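Local structure of conserved hypothetical protein BT1257 (Bacteroides thetaiotaomicron, 2FG1) at residues M4-I9 / E145-E150; C28-G33 / F63-V68; I98-V103 / W135-Q140; S19-I24 / K76-N81. The protein is of unknown function but has a macrodomain fold and, as in related hydrolases, may remove ADP-ribose from ADP-ribosylated thymidine in DNA. All blocks are in the same frame, centred on the assembly; numbering follows the deposited sequence. Where two conformers were deposited one is given.

Interaction 1 (M4-I9 / E145-E150); sequences MEILYI and ELITKE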
loop_
_atom_site.group_PDB
_atom_site.type_symbol
_atom_site.label_atom_id
_atom_site.label_comp_id
_atom_site.label_asym_id
_atom_site.label_seq_id
_atom_site.Cartn_x
_atom_site.Cartn_y
_atom_site.Cartn_z
HETATM N N MSE A 4 -0.481 -18.690 8.343
HETATM C CA MSE A 4 -0.676 -17.859 7.177
HETATM C C MSE A 4 0.531 -17.808 6.243
HETATM O O MSE A 4 1.663 -18.045 6.653
HETATM C CB MSE A 4 -1.156 -16.477 7.624
HETATM C CG MSE A 4 -2.598 -16.572 8.120
HETATM SE SE MSE A 4 -3.780 -16.651 6.539
HETATM C CE MSE A 4 -2.616 -17.338 5.257
ATOM N N GLU A 5 0.264 -17.515 4.971
ATOM C CA GLU A 5 1.310 -17.430 3.958
ATOM C C GLU A 5 0.800 -16.428 2.939
ATOM O O GLU A 5 -0.401 -16.385 2.675
ATOM C CB GLU A 5 1.458 -18.788 3.284
ATOM C CG GLU A 5 2.778 -19.029 2.606
ATOM C CD GLU A 5 2.905 -20.469 2.129
ATOM O OE1 GLU A 5 3.492 -21.316 2.826
ATOM O OE2 GLU A 5 2.390 -20.734 1.043
ATOM N N ILE A 6 1.682 -15.632 2.342
ATOM C CA ILE A 6 1.249 -14.734 1.265
ATOM C C ILE A 6 0.671 -15.552 0.120
ATOM O O ILE A 6 1.234 -16.570 -0.270
ATOM C CB ILE A 6 2.401 -13.850 0.734
ATOM C CG1 ILE A 6 2.934 -12.942 1.831
ATOM C CG2 ILE A 6 1.960 -13.008 -0.485
ATOM C CD1 ILE A 6 4.246 -12.259 1.463
ATOM N N LEU A 7 -0.464 -15.110 -0.397
ATOM C CA LEU A 7 -1.076 -15.704 -1.571
ATOM C C LEU A 7 -0.741 -14.847 -2.790
ATOM O O LEU A 7 -0.945 -13.642 -2.760
ATOM C CB LEU A 7 -2.591 -15.763 -1.394
ATOM C CG LEU A 7 -3.407 -16.204 -2.608
ATOM C CD1 LEU A 7 -3.133 -17.665 -2.938
ATOM C CD2 LEU A 7 -4.884 -15.946 -2.389
ATOM N N TYR A 8 -0.230 -15.481 -3.849
ATOM C CA TYR A 8 0.022 -14.794 -5.120
ATOM C C TYR A 8 -0.938 -15.321 -6.159
ATOM O O TYR A 8 -1.018 -16.534 -6.368
ATOM C CB TYR A 8 1.452 -15.037 -5.610
ATOM C CG TYR A 8 2.515 -14.477 -4.711
ATOM C CD1 TYR A 8 2.977 -13.172 -4.876
ATOM C CD2 TYR A 8 3.086 -15.268 -3.707
ATOM C CE1 TYR A 8 3.965 -12.658 -4.058
ATOM C CE2 TYR A 8 4.084 -14.760 -2.876
ATOM C CZ TYR A 8 4.515 -13.464 -3.068
ATOM O OH TYR A 8 5.488 -12.927 -2.263
ATOM N N ILE A 9 -1.655 -14.411 -6.818
ATOM C CA ILE A 9 -2.589 -14.786 -7.868
ATOM C C ILE A 9 -2.487 -13.805 -9.023
ATOM O O ILE A 9 -1.935 -12.718 -8.869
ATOM C CB ILE A 9 -4.069 -14.830 -7.368
ATOM C CG1 ILE A 9 -4.520 -13.460 -6.833
ATOM C CG2 ILE A 9 -4.295 -15.960 -6.342
ATOM C CD1 ILE A 9 -6.013 -13.404 -6.524
ATOM N N GLU A 145 5.250 -8.175 9.163
ATOM C CA GLU A 145 4.296 -7.206 9.703
ATOM C C GLU A 145 2.844 -7.638 9.602
ATOM O O GLU A 145 2.022 -7.123 10.355
ATOM C CB GLU A 145 4.486 -5.823 9.067
ATOM C CG GLU A 145 5.824 -5.158 9.384
ATOM C CD GLU A 145 6.049 -4.879 10.868
ATOM O OE1 GLU A 145 5.093 -4.985 11.673
ATOM O OE2 GLU A 145 7.188 -4.548 11.245
ATOM N N LEU A 146 2.517 -8.544 8.682
ATOM C CA LEU A 146 1.118 -8.942 8.459
ATOM C C LEU A 146 0.882 -10.435 8.639
ATOM O O LEU A 146 0.085 -10.851 9.484
ATOM C CB LEU A 146 0.616 -8.473 7.080
ATOM C CG LEU A 146 0.636 -6.958 6.851
ATOM C CD1 LEU A 146 0.289 -6.631 5.411
ATOM C CD2 LEU A 146 -0.293 -6.207 7.823
ATOM N N ILE A 147 1.582 -11.244 7.852
ATOM C CA ILE A 147 1.326 -12.685 7.825
ATOM C C ILE A 147 1.463 -13.342 9.199
ATOM O O ILE A 147 0.653 -14.192 9.575
ATOM C CB ILE A 147 2.258 -13.376 6.802
ATOM C CG1 ILE A 147 1.869 -12.989 5.374
ATOM C CG2 ILE A 147 2.280 -14.898 6.977
ATOM C CD1 ILE A 147 0.493 -13.480 4.926
ATOM N N THR A 148 2.478 -12.944 9.955
ATOM C CA THR A 148 2.745 -13.564 11.253
ATOM C C THR A 148 1.683 -13.268 12.312
ATOM O O THR A 148 1.670 -13.921 13.372
ATOM C CB THR A 148 4.118 -13.145 11.806
ATOM O OG1 THR A 148 4.125 -11.728 12.011
ATOM C CG2 THR A 148 5.236 -13.558 10.849
ATOM N N LYS A 149 0.816 -12.295 12.030
ATOM C CA LYS A 149 -0.285 -11.949 12.929
ATOM C C LYS A 149 -1.604 -12.509 12.431
ATOM O O LYS A 149 -2.676 -12.103 12.882
ATOM C CB LYS A 149 -0.389 -10.436 13.090
ATOM C CG LYS A 149 0.792 -9.838 13.796
ATOM C CD LYS A 149 1.086 -8.476 13.253
ATOM C CE LYS A 149 2.582 -8.291 13.214
ATOM N NZ LYS A 149 2.945 -6.893 12.910
ATOM N N GLU A 150 -1.510 -13.447 11.494
ATOM C CA GLU A 150 -2.668 -14.123 10.916
ATOM C C GLU A 150 -3.567 -13.164 10.138
ATOM O O GLU A 150 -4.777 -13.376 10.022
ATOM C CB GLU A 150 -3.412 -14.949 11.975
ATOM C CG GLU A 150 -2.518 -16.078 12.496
ATOM C CD GLU A 150 -3.102 -16.881 13.643
ATOM O OE1 GLU A 150 -4.199 -16.551 14.139
ATOM O OE2 GLU A 150 -2.446 -17.861 14.045
HETATM O O HOH W 1 0.594 -16.896 10.384
#
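Ile147 drives into the backbone of Met4, Glu5 and Ile6, closing the end of helix 135-147 against the N-terminal entry to the sheet of this macrodomain, an alpha/beta/alpha sandwich. Its CB, on a bond aimed at the partner segment, splits into two branches that find different parts of the same chain. CG2 runs up against the carbonyl of Met4, at 3.2 Å from Met4 O, and also lies 3.8 Å from Met4 CB. CG1 stands anti to the carbonyl carbon (chi1 -69°) and meets Ile6 CG1 at 3.7 Å, the two isoleucine side chains crossing at about a right angle. A further bend at chi2 (-65°) turns CD1 onto the Glu5-Ile6 peptide, where it rests 3.6 Å from Ile6 N and just as near Glu5 C. Ile6 also packs on Ile142 of the same helix and on Val155 of strand 153-157, so it touches both helix and sheet.

Met4, a selenomethionine, in one of its two conformers puts CG 3.7 Å from Glu150 CA, and the end of its side chain leads away from the helix end. Glu150, with positive phi, is the C-prime residue of a Schellman motif that finishes the helix, with Glu150 N bonded to Ile147 O and Ile151 N to Leu146 O. No direct hydrogen bond spans the two segments. A water does it instead, accepting from Met4 N at 2.9 Å and donating to Ile147 O at 2.8 Å.

Interaction 2 (C28-G33 / F63-V68); sequences CNDIGG and FTLGAV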
loop_
_atom_site.group_PDB
_atom_site.type_symbol
_atom_site.label_atom_id
_atom_site.label_comp_id
_atom_site.label_asym_id
_atom_site.label_seq_id
_atom_site.Cartn_x
_atom_site.Cartn_y
_atom_site.Cartn_z
ATOM N N CYS A 28 2.513 5.258 -1.853
ATOM C CA CYS A 28 2.467 6.613 -2.360
ATOM C C CYS A 28 3.781 7.324 -2.096
ATOM O O CYS A 28 4.563 6.953 -1.211
ATOM C CB CYS A 28 1.335 7.377 -1.662
ATOM S SG CYS A 28 -0.297 6.745 -1.984
ATOM N N ASN A 29 4.026 8.370 -2.870
ATOM C CA ASN A 29 5.192 9.210 -2.626
ATOM C C ASN A 29 4.896 10.361 -1.666
ATOM O O ASN A 29 3.731 10.650 -1.329
ATOM C CB ASN A 29 5.759 9.736 -3.943
ATOM C CG ASN A 29 4.774 10.606 -4.671
ATOM O OD1 ASN A 29 4.557 11.758 -4.291
ATOM N ND2 ASN A 29 4.122 10.042 -5.684
ATOM N N ASP A 30 5.968 11.018 -1.236
ATOM C CA ASP A 30 5.875 12.105 -0.260
ATOM C C ASP A 30 5.858 13.508 -0.877
ATOM O O ASP A 30 6.106 14.489 -0.169
ATOM C CB ASP A 30 6.992 11.982 0.790
ATOM C CG ASP A 30 8.386 12.083 0.194
ATOM O OD1 ASP A 30 8.517 12.277 -1.036
ATOM O OD2 ASP A 30 9.359 11.979 0.979
ATOM N N ILE A 31 5.568 13.606 -2.173
ATOM C CA ILE A 31 5.477 14.920 -2.819
ATOM C C ILE A 31 4.099 15.219 -3.411
ATOM O O ILE A 31 3.923 16.232 -4.086
ATOM C CB ILE A 31 6.604 15.174 -3.873
ATOM C CG1 ILE A 31 6.425 14.335 -5.140
ATOM C CG2 ILE A 31 7.982 14.980 -3.257
ATOM C CD1 ILE A 31 7.144 14.929 -6.366
ATOM N N GLY A 32 3.121 14.356 -3.157
ATOM C CA GLY A 32 1.771 14.591 -3.644
ATOM C C GLY A 32 1.527 14.158 -5.079
ATOM O O GLY A 32 0.491 14.487 -5.651
ATOM N N GLY A 33 2.454 13.403 -5.671
ATOM C CA GLY A 33 2.277 12.935 -7.053
ATOM C C GLY A 33 1.332 11.759 -7.139
ATOM O O GLY A 33 1.447 10.817 -6.353
ATOM N N PHE A 63 1.943 14.340 6.817
ATOM C CA PHE A 63 2.190 13.894 5.457
ATOM C C PHE A 63 3.669 13.550 5.371
ATOM O O PHE A 63 4.478 14.304 4.821
ATOM C CB PHE A 63 1.789 14.957 4.427
ATOM C CG PHE A 63 1.716 14.427 3.022
ATOM C CD1 PHE A 63 0.555 13.805 2.563
ATOM C CD2 PHE A 63 2.805 14.530 2.162
ATOM C CE1 PHE A 63 0.488 13.295 1.284
ATOM C CE2 PHE A 63 2.744 14.028 0.879
ATOM C CZ PHE A 63 1.587 13.413 0.434
ATOM N N THR A 64 4.008 12.408 5.955
ATOM C CA THR A 64 5.401 12.040 6.191
ATOM C C THR A 64 5.616 10.574 5.838
ATOM O O THR A 64 4.689 9.764 5.886
ATOM C CB THR A 64 5.818 12.273 7.672
ATOM O OG1 THR A 64 4.872 11.656 8.553
ATOM C CG2 THR A 64 5.878 13.755 7.983
ATOM N N LEU A 65 6.855 10.239 5.494
ATOM C CA LEU A 65 7.244 8.850 5.288
ATOM C C LEU A 65 6.851 8.011 6.501
ATOM O O LEU A 65 7.154 8.393 7.648
ATOM C CB LEU A 65 8.754 8.754 5.046
ATOM C CG LEU A 65 9.218 9.247 3.673
ATOM C CD1 LEU A 65 10.715 9.514 3.702
ATOM C CD2 LEU A 65 8.875 8.253 2.575
ATOM N N GLY A 66 6.178 6.889 6.256
ATOM C CA GLY A 66 5.729 6.025 7.340
ATOM C C GLY A 66 4.277 6.222 7.729
ATOM O O GLY A 66 3.721 5.379 8.422
ATOM N N ALA A 67 3.661 7.315 7.269
ATOM C CA ALA A 67 2.260 7.603 7.584
ATOM C C ALA A 67 1.306 6.899 6.621
ATOM O O ALA A 67 1.674 6.564 5.486
ATOM C CB ALA A 67 2.000 9.113 7.586
ATOM N N VAL A 68 0.072 6.686 7.070
ATOM C CA VAL A 68 -0.943 5.999 6.273
ATOM C C VAL A 68 -2.274 6.714 6.430
ATOM O O VAL A 68 -2.656 7.096 7.544
ATOM C CB VAL A 68 -1.112 4.516 6.722
ATOM C CG1 VAL A 68 -2.108 3.785 5.818
ATOM C CG2 VAL A 68 0.227 3.788 6.732
#
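Phe63 turns its ring edge to the backbone carbonyl of Asp30. Phe63 CE2 sits 3.6 Å from Asp30 O, which lies in the ring plane at the rim, so the partly positive ring hydrogens face a carbonyl. Next along the ring, CZ comes 3.9 Å from Asn29 O. Phe63 CG is anti to the backbone N (chi1 -166°), which starts the ring off toward the loop. On a second front Asp30 OD2 lies 3.8 Å from Leu65 CG.

No hydrogen bond crosses between the segments; the Asn29 side chain bonds within its own loop. Asn29 OD1 accepts from Ile31 N, making an Asx turn, and from Gly33 N, each at 3.0 Å, in the plane of the side-chain carbonyl and on a lone pair. Asn29 ND2 then donates back to Gly33 O at 2.9 Å, so one side-chain amide ties Asn29 to Ile31 and Gly33. The Asp30 carboxylate has its partners outside both segments, OD2 bonding to His86 ND1 and OD1 to Gly87 N. Across from it, residues 64-67 form a type II turn, with Gly66 at positive phi.

A glycine-containing loop after a strand with an Asn at its end is consistent with the loop that lines the ADP-ribose pocket in macrodomains. It leaves strand 22-29 beside strand 77-85, while Phe63 is boxed in by Tyr53, Trp56 and Tyr57 of helix 48-59 and Leu65 reaches Ala102 of helix 100-117.

Interaction 3 (I98-V103 / W135-Q140); sequences IRYDAV and WELMEQ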
loop_
_atom_site.group_PDB
_atom_site.type_symbol
_atom_site.label_atom_id
_atom_site.label_comp_id
_atom_site.label_asym_id
_atom_site.label_seq_id
_atom_site.Cartn_x
_atom_site.Cartn_y
_atom_site.Cartn_z
ATOM N N ILE A 98 12.179 4.208 -3.218
ATOM C CA ILE A 98 11.650 3.307 -2.184
ATOM C C ILE A 98 12.368 3.524 -0.844
ATOM O O ILE A 98 13.582 3.702 -0.791
ATOM C CB ILE A 98 11.732 1.808 -2.631
ATOM C CG1 ILE A 98 10.861 0.911 -1.746
ATOM C CG2 ILE A 98 13.159 1.289 -2.629
ATOM C CD1 ILE A 98 9.380 1.192 -1.841
ATOM N N ARG A 99 11.597 3.531 0.235
ATOM C CA ARG A 99 12.165 3.592 1.582
ATOM C C ARG A 99 11.604 2.428 2.382
ATOM O O ARG A 99 10.444 2.449 2.806
ATOM C CB ARG A 99 11.841 4.928 2.252
ATOM C CG ARG A 99 12.525 6.138 1.603
ATOM C CD ARG A 99 14.040 6.077 1.769
ATOM N NE ARG A 99 14.717 7.263 1.241
ATOM C CZ ARG A 99 15.110 7.417 -0.026
ATOM N NH1 ARG A 99 14.877 6.469 -0.928
ATOM N NH2 ARG A 99 15.721 8.534 -0.400
ATOM N N TYR A 100 12.404 1.383 2.548
ATOM C CA TYR A 100 11.929 0.143 3.181
ATOM C C TYR A 100 11.496 0.359 4.619
ATOM O O TYR A 100 10.510 -0.221 5.061
ATOM C CB TYR A 100 12.984 -0.960 3.113
ATOM C CG TYR A 100 13.294 -1.448 1.717
ATOM C CD1 TYR A 100 12.413 -2.292 1.044
ATOM C CD2 TYR A 100 14.476 -1.081 1.080
ATOM C CE1 TYR A 100 12.700 -2.759 -0.240
ATOM C CE2 TYR A 100 14.775 -1.540 -0.205
ATOM C CZ TYR A 100 13.879 -2.370 -0.858
ATOM O OH TYR A 100 14.176 -2.821 -2.121
ATOM N N ASP A 101 12.229 1.190 5.350
ATOM C CA ASP A 101 11.848 1.500 6.733
ATOM C C ASP A 101 10.504 2.229 6.811
ATOM O O ASP A 101 9.669 1.942 7.686
ATOM C CB ASP A 101 12.959 2.247 7.492
ATOM C CG ASP A 101 13.412 3.551 6.817
ATOM O OD1 ASP A 101 13.163 3.800 5.613
ATOM O OD2 ASP A 101 14.087 4.347 7.513
ATOM N N ALA A 102 10.280 3.144 5.876
ATOM C CA ALA A 102 8.996 3.825 5.791
ATOM C C ALA A 102 7.867 2.847 5.485
ATOM O O ALA A 102 6.813 2.889 6.125
ATOM C CB ALA A 102 9.041 4.935 4.742
ATOM N N VAL A 103 8.073 1.951 4.520
ATOM C CA VAL A 103 7.050 0.966 4.195
ATOM C C VAL A 103 6.753 0.100 5.413
ATOM O O VAL A 103 5.600 -0.185 5.687
ATOM C CB VAL A 103 7.421 0.092 2.970
ATOM C CG1 VAL A 103 6.323 -0.929 2.690
ATOM C CG2 VAL A 103 7.640 0.976 1.742
ATOM N N TRP A 135 11.653 -7.210 -4.587
ATOM C CA TRP A 135 10.585 -8.042 -4.035
ATOM C C TRP A 135 11.033 -8.960 -2.896
ATOM O O TRP A 135 10.308 -9.117 -1.924
ATOM C CB TRP A 135 9.801 -8.826 -5.106
ATOM C CG TRP A 135 8.617 -9.472 -4.460
ATOM C CD1 TRP A 135 8.454 -10.803 -4.182
ATOM C CD2 TRP A 135 7.475 -8.801 -3.913
ATOM N NE1 TRP A 135 7.256 -11.004 -3.530
ATOM C CE2 TRP A 135 6.642 -9.790 -3.347
ATOM C CE3 TRP A 135 7.074 -7.459 -3.851
ATOM C CZ2 TRP A 135 5.425 -9.478 -2.731
ATOM C CZ3 TRP A 135 5.876 -7.145 -3.231
ATOM C CH2 TRP A 135 5.056 -8.151 -2.688
ATOM N N GLU A 136 12.206 -9.567 -3.045
ATOM C CA GLU A 136 12.733 -10.503 -2.050
ATOM C C GLU A 136 12.873 -9.858 -0.670
ATOM O O GLU A 136 12.797 -10.535 0.360
ATOM C CB GLU A 136 14.066 -11.111 -2.518
ATOM C CG GLU A 136 14.882 -10.232 -3.467
ATOM C CD GLU A 136 14.545 -10.476 -4.933
ATOM O OE1 GLU A 136 13.748 -9.698 -5.499
ATOM O OE2 GLU A 136 15.075 -11.449 -5.517
ATOM N N LEU A 137 13.055 -8.544 -0.655
ATOM C CA LEU A 137 13.138 -7.794 0.587
ATOM C C LEU A 137 11.745 -7.353 1.066
ATOM O O LEU A 137 11.376 -7.576 2.222
ATOM C CB LEU A 137 14.061 -6.586 0.387
ATOM C CG LEU A 137 14.848 -5.980 1.550
ATOM C CD1 LEU A 137 13.916 -5.286 2.519
ATOM C CD2 LEU A 137 15.733 -7.016 2.259
HETATM N N MSE A 138 10.985 -6.725 0.169
HETATM C CA MSE A 138 9.635 -6.263 0.437
HETATM C C MSE A 138 8.762 -7.399 0.980
HETATM O O MSE A 138 8.017 -7.220 1.952
HETATM C CB MSE A 138 9.047 -5.713 -0.857
HETATM C CG MSE A 138 7.776 -4.947 -0.660
HETATM SE SE MSE A 138 8.035 -3.332 0.409
HETATM C CE MSE A 138 9.048 -2.372 -0.832
ATOM N N GLU A 139 8.898 -8.574 0.380
ATOM C CA GLU A 139 8.127 -9.738 0.805
ATOM C C GLU A 139 8.407 -10.089 2.268
ATOM O O GLU A 139 7.488 -10.429 3.020
ATOM C CB GLU A 139 8.432 -10.943 -0.094
ATOM C CG GLU A 139 7.565 -12.148 0.212
ATOM C CD GLU A 139 7.993 -13.406 -0.504
ATOM O OE1 GLU A 139 9.209 -13.576 -0.727
ATOM O OE2 GLU A 139 7.108 -14.239 -0.811
ATOM N N GLN A 140 9.668 -9.991 2.670
ATOM C CA GLN A 140 10.064 -10.321 4.042
ATOM C C GLN A 140 9.406 -9.352 5.033
ATOM O O GLN A 140 8.908 -9.763 6.086
ATOM C CB GLN A 140 11.587 -10.323 4.173
ATOM C CG GLN A 140 12.083 -10.748 5.557
ATOM C CD GLN A 140 11.659 -12.154 5.941
ATOM O OE1 GLN A 140 11.704 -13.075 5.127
ATOM N NE2 GLN A 140 11.269 -12.333 7.203
#
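Leu137 lays a methyl over one face of Tyr100, and Met138 meets the same ring beside it. In one of the two deposited conformers of Leu137, CD1 is 4.0 Å from the centroid of the Tyr100 ring and 23° off its normal, a CH-pi contact displaced toward the rim, where Tyr100 CD1 is 3.7 Å from Leu137 CD1. The phenol is held at its far end as well, since Tyr100 OH bonds to Lys134 N, just ahead of the second segment.

The contact pairs the first turns of helices 100-117 and 135-147, with Arg99 at the N-cap position of the former, and the two pack next to each other on one side of the macrodomain sheet. Ile98 and Val103 bridge to that sheet by touching Ile27 of strand 22-29, and Met138 also packs on Ile126.

Met138, a selenomethionine, carries the end of its side chain across to the first segment. Its CG is anti to the backbone N (chi1 -168°), and bends at chi2 and chi3 then fold the chain back, leaving CE 3.7 Å from Tyr100 CE1 at an oblique approach. That same methyl meets Ile98 tip to tip, with Ile98 CD1 3.7 Å from Met138 CE. One atom nearer the backbone, Met138 SE touches Val103 CG1 at 3.7 Å, and these two side chains cross at about a right angle.

Interaction 4 (S19-I24 / K76-N81); sequences SGVKVI and KLYVAN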
loop_
_atom_site.group_PDB
_atom_site.type_symbol
_atom_site.label_atom_id
_atom_site.label_comp_id
_atom_site.label_asym_id
_atom_site.label_seq_id
_atom_site.Cartn_x
_atom_site.Cartn_y
_atom_site.Cartn_z
ATOM N N SER A 19 -13.901 -12.756 0.804
ATOM C CA SER A 19 -15.006 -12.208 1.570
ATOM C C SER A 19 -14.484 -11.359 2.719
ATOM O O SER A 19 -13.272 -11.233 2.925
ATOM C CB SER A 19 -15.865 -13.346 2.116
ATOM O OG SER A 19 -15.092 -14.173 2.966
ATOM N N GLY A 20 -15.420 -10.767 3.459
ATOM C CA GLY A 20 -15.085 -9.991 4.643
ATOM C C GLY A 20 -14.589 -8.591 4.332
ATOM O O GLY A 20 -14.675 -8.118 3.187
ATOM N N VAL A 21 -14.078 -7.928 5.362
ATOM C CA VAL A 21 -13.543 -6.584 5.221
ATOM C C VAL A 21 -12.159 -6.672 4.564
ATOM O O VAL A 21 -11.346 -7.539 4.904
ATOM C CB VAL A 21 -13.466 -5.862 6.595
ATOM C CG1 VAL A 21 -12.969 -4.442 6.431
ATOM C CG2 VAL A 21 -14.834 -5.850 7.292
ATOM N N LYS A 22 -11.902 -5.782 3.611
ATOM C CA LYS A 22 -10.676 -5.823 2.810
ATOM C C LYS A 22 -9.999 -4.461 2.797
ATOM O O LYS A 22 -10.675 -3.427 2.741
ATOM C CB LYS A 22 -10.996 -6.238 1.370
ATOM C CG LYS A 22 -11.789 -7.540 1.221
ATOM C CD LYS A 22 -12.305 -7.718 -0.207
ATOM C CE LYS A 22 -13.288 -8.866 -0.318
ATOM N NZ LYS A 22 -13.603 -9.147 -1.745
ATOM N N VAL A 23 -8.670 -4.467 2.837
ATOM C CA VAL A 23 -7.869 -3.243 2.733
ATOM C C VAL A 23 -6.909 -3.405 1.563
ATOM O O VAL A 23 -6.077 -4.334 1.553
ATOM C CB VAL A 23 -7.077 -2.956 4.029
ATOM C CG1 VAL A 23 -6.262 -1.676 3.893
ATOM C CG2 VAL A 23 -8.022 -2.837 5.228
ATOM N N ILE A 24 -7.027 -2.521 0.576
ATOM C CA ILE A 24 -6.092 -2.490 -0.549
ATOM C C ILE A 24 -4.959 -1.543 -0.172
ATOM O O ILE A 24 -5.202 -0.351 0.078
ATOM C CB ILE A 24 -6.785 -1.975 -1.822
ATOM C CG1 ILE A 24 -7.894 -2.931 -2.257
ATOM C CG2 ILE A 24 -5.771 -1.782 -2.970
ATOM C CD1 ILE A 24 -8.899 -2.299 -3.212
ATOM N N LYS A 76 -17.453 -2.508 3.224
ATOM C CA LYS A 76 -16.433 -3.512 3.567
ATOM C C LYS A 76 -15.112 -3.427 2.781
ATOM O O LYS A 76 -14.409 -4.431 2.634
ATOM C CB LYS A 76 -17.023 -4.929 3.469
ATOM C CG LYS A 76 -18.192 -5.189 4.416
ATOM C CD LYS A 76 -19.028 -6.361 3.949
ATOM C CE LYS A 76 -18.290 -7.684 4.085
ATOM N NZ LYS A 76 -19.146 -8.812 3.634
ATOM N N LEU A 77 -14.759 -2.234 2.302
ATOM C CA LEU A 77 -13.561 -2.079 1.451
ATOM C C LEU A 77 -12.876 -0.739 1.656
ATOM O O LEU A 77 -13.492 0.321 1.492
ATOM C CB LEU A 77 -13.882 -2.303 -0.034
ATOM C CG LEU A 77 -12.740 -2.295 -1.065
ATOM C CD1 LEU A 77 -11.630 -3.278 -0.726
ATOM C CD2 LEU A 77 -13.288 -2.587 -2.453
ATOM N N TYR A 78 -11.600 -0.800 2.026
ATOM C CA TYR A 78 -10.795 0.384 2.290
ATOM C C TYR A 78 -9.573 0.385 1.396
ATOM O O TYR A 78 -9.110 -0.684 0.967
ATOM C CB TYR A 78 -10.335 0.433 3.752
ATOM C CG TYR A 78 -11.484 0.484 4.719
ATOM C CD1 TYR A 78 -11.929 1.700 5.247
ATOM C CD2 TYR A 78 -12.149 -0.683 5.091
ATOM C CE1 TYR A 78 -13.008 1.741 6.130
ATOM C CE2 TYR A 78 -13.229 -0.652 5.967
ATOM C CZ TYR A 78 -13.648 0.564 6.475
ATOM O OH TYR A 78 -14.720 0.589 7.347
ATOM N N VAL A 79 -9.037 1.575 1.133
ATOM C CA VAL A 79 -7.734 1.725 0.495
ATOM C C VAL A 79 -6.803 2.424 1.473
ATOM O O VAL A 79 -7.186 3.429 2.083
ATOM C CB VAL A 79 -7.835 2.527 -0.835
ATOM C CG1 VAL A 79 -6.440 2.821 -1.419
ATOM C CG2 VAL A 79 -8.711 1.800 -1.842
ATOM N N ALA A 80 -5.594 1.883 1.642
ATOM C CA ALA A 80 -4.578 2.477 2.493
ATOM C C ALA A 80 -3.537 3.154 1.617
ATOM O O ALA A 80 -2.773 2.485 0.908
ATOM C CB ALA A 80 -3.938 1.399 3.367
ATOM N N ASN A 81 -3.525 4.485 1.661
ATOM C CA ASN A 81 -2.520 5.288 0.958
ATOM C C ASN A 81 -1.303 5.373 1.887
ATOM O O ASN A 81 -1.341 6.081 2.883
ATOM C CB ASN A 81 -3.050 6.711 0.689
ATOM C CG ASN A 81 -4.241 6.756 -0.266
ATOM O OD1 ASN A 81 -4.375 5.953 -1.179
ATOM N ND2 ASN A 81 -5.084 7.784 -0.095
HETATM O O HOH W 2 -18.113 -11.105 3.005
#
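Lys76 opens the pairing with its carbonyl: Lys22 N donates to Lys76 O at 3.0 Å, reaching it from above the carbonyl plane. In one of its two conformers the aliphatic part of the Lys76 side chain lies by Gly20, CE being 3.8 Å from Gly20 O, and a water accepts from both Lys76 NZ and Gly20 N.

Leu77 is opposite Lys22 in the register. Its CG is anti to the backbone N (chi1 -175°), and CD1 beyond it settles 3.7 Å from Lys22 CB and 3.8 Å from Ile24 CD1. Lys22 itself stretches away, and in one of its two conformers its NZ bonds to Gly18 O and Pro16 O.

Tyr78 bonds through N and O to Lys22 and Ile24, the residues flanking its register partner Val23, as parallel strands do: Tyr78 N gives to Lys22 O at 2.9 Å, nearly in line with the C=O, and Tyr78 O takes from Ile24 N at 2.8 Å. The ring turns its edge to the first strand, with CE2 3.8 Å from Val21 CG1 and Lys22 O in the ring plane, while Phe113 meets it edge-to-face.

Val79 lies on the face shared with Ile24 and Leu77, both touched by Trp46 of a loop, and its CA-H points at Ile24 O. Ala80 then donates through N to Ile24 O at 2.8 Å and puts CB beside Val23 CG1, on the face where Tyr78 lies.

Strands 22-24 and 77-81 thus run parallel with a 31° twist, an inner pair of the six-stranded mixed sheet typical of macrodomains.

Interactions 1 and 3 share helix 135-147 and have centres about 15 Å apart. They touch through Tyr8 OH, which probably hydrogen-bonds to Glu139 OE2 at 2.5 Å and to Trp135 NE1 at 2.9 Å. Interactions 2 and 4 both use strand 22-29, and Cys28 SG packs 3.8 Å from Asn81 CB. From interaction 2 the chain of contacts passes to interaction 3, where Leu65 CB meets Ala102 CB at 3.8 Å. Interactions 1 and 2 lie on opposite sides of the chain's centre, about 25 Å between centres. By analogy with other macrodomains, the ADP-ribose pocket probably lies near interaction 2.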